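Local coordinates for fucolectin-related protein (Streptococcus pneumoniae, PDB 2WMF), which is a family 98 glycoside hydrolase that probably cleaves host blood-group carbohydrate antigens, consistent with a role in fucose utilization, at residues L147-Y152 and I178-E183. Sequence-based numbering, arbitrary orientation.
Sequences LNIENY and IWHDHE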
ATOM      1  N   LEU A 147      -8.207   4.445 -14.410  1.00  8.44           N
ATOM      2  CA  LEU A 147      -6.963   4.785 -13.729  1.00  8.65           C
ATOM      3  C   LEU A 147      -6.060   5.667 -14.594  1.00  8.63           C
ATOM      4  O   LEU A 147      -5.981   5.492 -15.826  1.00  9.51           O
ATOM      5  CB  LEU A 147      -6.188   3.540 -13.383  1.00  9.81           C
ATOM      6  CG  LEU A 147      -6.829   2.609 -12.350  1.00  9.36           C
ATOM      7  CD1 LEU A 147      -7.161   1.245 -12.945  1.00 12.98           C
ATOM      8  CD2 LEU A 147      -5.919   2.530 -11.095  1.00 12.74           C
ATOM      9  N   ASN A 148      -5.410   6.614 -13.903  1.00  9.15           N
ATOM     10  CA  ASN A 148      -4.290   7.367 -14.415  1.00  9.06           C
ATOM     11  C   ASN A 148      -3.110   6.945 -13.540  1.00  8.04           C
ATOM     12  O   ASN A 148      -3.172   7.059 -12.306  1.00  9.31           O
ATOM     13  CB  ASN A 148      -4.565   8.851 -14.236  1.00  9.32           C
ATOM     14  CG  ASN A 148      -3.442   9.753 -14.724  1.00  9.91           C
ATOM     15  OD1 ASN A 148      -2.405   9.281 -15.189  1.00  9.10           O
ATOM     16  ND2 ASN A 148      -3.659  11.072 -14.638  1.00 11.50           N
ATOM     17  N   ILE A 149      -2.045   6.480 -14.168  1.00  8.49           N
ATOM     18  CA  ILE A 149      -0.899   5.928 -13.444  1.00  8.69           C
ATOM     19  C   ILE A 149       0.406   6.496 -13.964  1.00  9.52           C
ATOM     20  O   ILE A 149       0.667   6.378 -15.145  1.00 10.16           O
ATOM     21  CB  ILE A 149      -0.857   4.359 -13.582  1.00  8.14           C
ATOM     22  CG1 ILE A 149      -2.139   3.709 -13.064  1.00  9.31           C
ATOM     23  CG2 ILE A 149       0.330   3.768 -12.773  1.00 10.71           C
ATOM     24  CD1 ILE A 149      -2.162   2.169 -13.156  1.00 11.16           C
ATOM     25  N   GLU A 150       1.198   7.109 -13.071  1.00  9.24           N
ATOM     26  CA  GLU A 150       2.641   7.376 -13.283  1.00  8.87           C
ATOM     27  C   GLU A 150       2.955   8.484 -14.293  1.00  8.82           C
ATOM     28  O   GLU A 150       3.011   8.239 -15.484  1.00  8.40           O
ATOM     29  CB  GLU A 150       3.415   6.130 -13.710  1.00  8.84           C
ATOM     30  CG  GLU A 150       4.918   6.346 -13.728  1.00  9.30           C
ATOM     31  CD  GLU A 150       5.644   5.087 -14.225  1.00 11.03           C
ATOM     32  OE1 GLU A 150       5.433   3.966 -13.670  1.00 11.91           O
ATOM     33  OE2 GLU A 150       6.390   5.217 -15.226  1.00 14.21           O
ATOM     34  N   ASN A 151       3.290   9.662 -13.773  1.00  9.07           N
ATOM     35  CA  ASN A 151       3.629  10.829 -14.592  1.00  8.85           C
ATOM     36  C   ASN A 151       4.735  11.703 -14.013  1.00  8.92           C
ATOM     37  O   ASN A 151       5.058  12.720 -14.585  1.00  8.76           O
ATOM     38  CB  ASN A 151       2.380  11.709 -14.790  1.00  8.92           C
ATOM     39  CG  ASN A 151       1.232  10.974 -15.426  1.00  8.24           C
ATOM     40  OD1 ASN A 151       1.153  10.888 -16.641  1.00 10.13           O
ATOM     41  ND2 ASN A 151       0.329  10.428 -14.590  1.00  7.30           N
ATOM     42  N   TYR A 152       5.282  11.309 -12.865  1.00  8.84           N
ATOM     43  CA  TYR A 152       6.253  12.175 -12.140  1.00  9.20           C
ATOM     44  C   TYR A 152       7.517  12.475 -12.984  1.00  9.93           C
ATOM     45  O   TYR A 152       8.171  13.496 -12.760  1.00 10.98           O
ATOM     46  CB  TYR A 152       6.592  11.590 -10.728  1.00 10.52           C
ATOM     47  CG  TYR A 152       6.844  10.099 -10.775  1.00  9.78           C
ATOM     48  CD1 TYR A 152       8.044   9.560 -11.282  1.00 11.97           C
ATOM     49  CD2 TYR A 152       5.871   9.200 -10.364  1.00 10.45           C
ATOM     50  CE1 TYR A 152       8.217   8.170 -11.364  1.00 12.70           C
ATOM     51  CE2 TYR A 152       6.043   7.865 -10.455  1.00 11.00           C
ATOM     52  CZ  TYR A 152       7.227   7.337 -10.943  1.00 13.10           C
ATOM     53  OH  TYR A 152       7.324   5.944 -11.040  1.00 15.06           O
ATOM     54  N   ILE A 178      -9.231   6.826 -10.425  1.00  7.45           N
ATOM     55  CA  ILE A 178      -8.132   6.457  -9.488  1.00  8.44           C
ATOM     56  C   ILE A 178      -6.810   6.928 -10.091  1.00  8.35           C
ATOM     57  O   ILE A 178      -6.411   6.461 -11.166  1.00  8.53           O
ATOM     58  CB  ILE A 178      -8.097   4.949  -9.187  1.00  8.43           C
ATOM     59  CG1 ILE A 178      -9.464   4.490  -8.650  1.00  9.13           C
ATOM     60  CG2 ILE A 178      -6.941   4.604  -8.174  1.00  8.03           C
ATOM     61  CD1 ILE A 178      -9.514   3.039  -8.245  1.00 10.90           C
ATOM     62  N   TRP A 179      -6.143   7.837  -9.370  1.00  9.15           N
ATOM     63  CA  TRP A 179      -4.888   8.450  -9.845  1.00  7.86           C
ATOM     64  C   TRP A 179      -3.697   8.025  -8.963  1.00  7.90           C
ATOM     65  O   TRP A 179      -3.624   8.439  -7.821  1.00  9.00           O
ATOM     66  CB  TRP A 179      -5.003   9.994  -9.860  1.00  8.88           C
ATOM     67  CG  TRP A 179      -3.903  10.705 -10.608  1.00  8.77           C
ATOM     68  CD1 TRP A 179      -2.655  10.220 -10.924  1.00  9.27           C
ATOM     69  CD2 TRP A 179      -3.951  12.039 -11.116  1.00  8.75           C
ATOM     70  NE1 TRP A 179      -1.932  11.172 -11.583  1.00  7.90           N
ATOM     71  CE2 TRP A 179      -2.694  12.305 -11.706  1.00  9.19           C
ATOM     72  CE3 TRP A 179      -4.933  13.049 -11.118  1.00  9.20           C
ATOM     73  CZ2 TRP A 179      -2.413  13.529 -12.328  1.00  8.59           C
ATOM     74  CZ3 TRP A 179      -4.663  14.249 -11.711  1.00  9.56           C
ATOM     75  CH2 TRP A 179      -3.402  14.491 -12.308  1.00  9.72           C
ATOM     76  N   HIS A 180      -2.802   7.188  -9.495  1.00  6.84           N
ATOM     77  CA  HIS A 180      -1.584   6.767  -8.785  1.00  7.51           C
ATOM     78  C   HIS A 180      -0.420   7.622  -9.268  1.00  8.00           C
ATOM     79  O   HIS A 180      -0.090   7.665 -10.474  1.00  9.33           O
ATOM     80  CB  HIS A 180      -1.235   5.299  -9.094  1.00  6.90           C
ATOM     81  CG  HIS A 180      -2.148   4.282  -8.473  1.00  8.11           C
ATOM     82  ND1 HIS A 180      -2.112   3.954  -7.132  1.00  9.81           N
ATOM     83  CD2 HIS A 180      -3.063   3.460  -9.040  1.00  8.49           C
ATOM     84  CE1 HIS A 180      -2.992   2.991  -6.895  1.00  9.40           C
ATOM     85  NE2 HIS A 180      -3.575   2.660  -8.033  1.00  8.99           N
ATOM     86  N   ASP A 181       0.250   8.295  -8.332  1.00  7.89           N
ATOM     87  CA  ASP A 181       1.412   9.136  -8.682  1.00  8.09           C
ATOM     88  C   ASP A 181       2.174   9.487  -7.414  1.00  7.74           C
ATOM     89  O   ASP A 181       1.810   9.038  -6.317  1.00  7.42           O
ATOM     90  CB  ASP A 181       0.984  10.376  -9.511  1.00  7.87           C
ATOM     91  CG  ASP A 181       1.574  10.391 -10.891  1.00  9.11           C
ATOM     92  OD1 ASP A 181       2.738   9.942 -11.026  1.00  9.36           O
ATOM     93  OD2 ASP A 181       0.849  10.813 -11.844  1.00  8.51           O
ATOM     94  N   HIS A 182       3.265  10.217  -7.566  1.00  8.41           N
ATOM     95  CA  HIS A 182       4.245  10.317  -6.495  1.00  8.00           C
ATOM     96  C   HIS A 182       5.024  11.621  -6.568  1.00  8.77           C
ATOM     97  O   HIS A 182       5.111  12.236  -7.641  1.00  7.56           O
ATOM     98  CB  HIS A 182       5.206   9.127  -6.563  1.00  7.85           C
ATOM     99  CG  HIS A 182       5.627   8.643  -5.229  1.00  7.86           C
ATOM    100  ND1 HIS A 182       6.890   8.794  -4.702  1.00 11.66           N
ATOM    101  CD2 HIS A 182       4.886   8.057  -4.263  1.00  5.14           C
ATOM    102  CE1 HIS A 182       6.920   8.271  -3.490  1.00  6.03           C
ATOM    103  NE2 HIS A 182       5.710   7.834  -3.195  1.00 10.56           N
ATOM    104  N   GLU A 183       5.614  11.963  -5.422  1.00  8.24           N
ATOM    105  CA  GLU A 183       6.526  13.073  -5.176  1.00  8.84           C
ATOM    106  C   GLU A 183       5.822  14.314  -4.720  1.00  8.60           C
ATOM    107  O   GLU A 183       4.735  14.626  -5.190  1.00  8.60           O
ATOM    108  CB  GLU A 183       7.476  13.303  -6.376  1.00  8.89           C
ATOM    109  CG  GLU A 183       8.316  12.017  -6.716  1.00 10.01           C
ATOM    110  CD  GLU A 183       9.370  12.224  -7.810  1.00 11.06           C
ATOM    111  OE1 GLU A 183       9.846  13.362  -7.988  1.00 14.18           O
ATOM    112  OE2 GLU A 183       9.757  11.228  -8.434  1.00 14.40           O
TER
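Asn148 and Trp179 pack side by side on the tightly packed face of this contact: the amide ND2 sits 3.3 Å from Trp179 CE2, over one face of the indole and offset toward its rim, with amide and ring planes only 20° apart. The Asn148 rotamer, CG anti to the backbone N (chi1 179°), brings the amide alongside that face, and CB adds a CH-pi contact over the five-membered ring. At the indole edge, Trp179 NE1 donates to the anti lone pair of Asp181 OD2 (2.8 Å). That same oxygen is met on its syn side by Asn151 ND2, at 2.8 Å and 172°, while Asp181 OD1 accepts from Asn151 N through its syn lone pair. Three donors therefore fix the carboxylate's rotation, and a further bond from Asn151 ND2 to Asn148 OD1 (3.0 Å) joins the two amides. The backbones beneath are neighbouring parallel strands of a (beta/alpha)8 (TIM) barrel, linked as a beta-alpha-beta unit through helix 159-172; Asn148 N to Ile178 O, His180 N to Asn148 O and Glu150 N to His180 O give the alternating bonds of parallel pairing. On the other sheet face, Leu147 CD2 meets both Ile178 CG2 (3.7 Å) and the edge of the His180 ring, whose ND1 bonds to Thr211 O. The side chains of partly exposed Glu150 and Tyr152 make no hydrogen bond across the segments. Tyr152 CD2 approaches Asp181 OD1 obliquely (3.3 Å), and the same CD2 lies 3.9 Å from His182 CB. Glu150 CB points away, 4.7 Å from Asp181 OD1; OE1 salt-bridges Lys212 and OE2 accepts from Trp153 NE1.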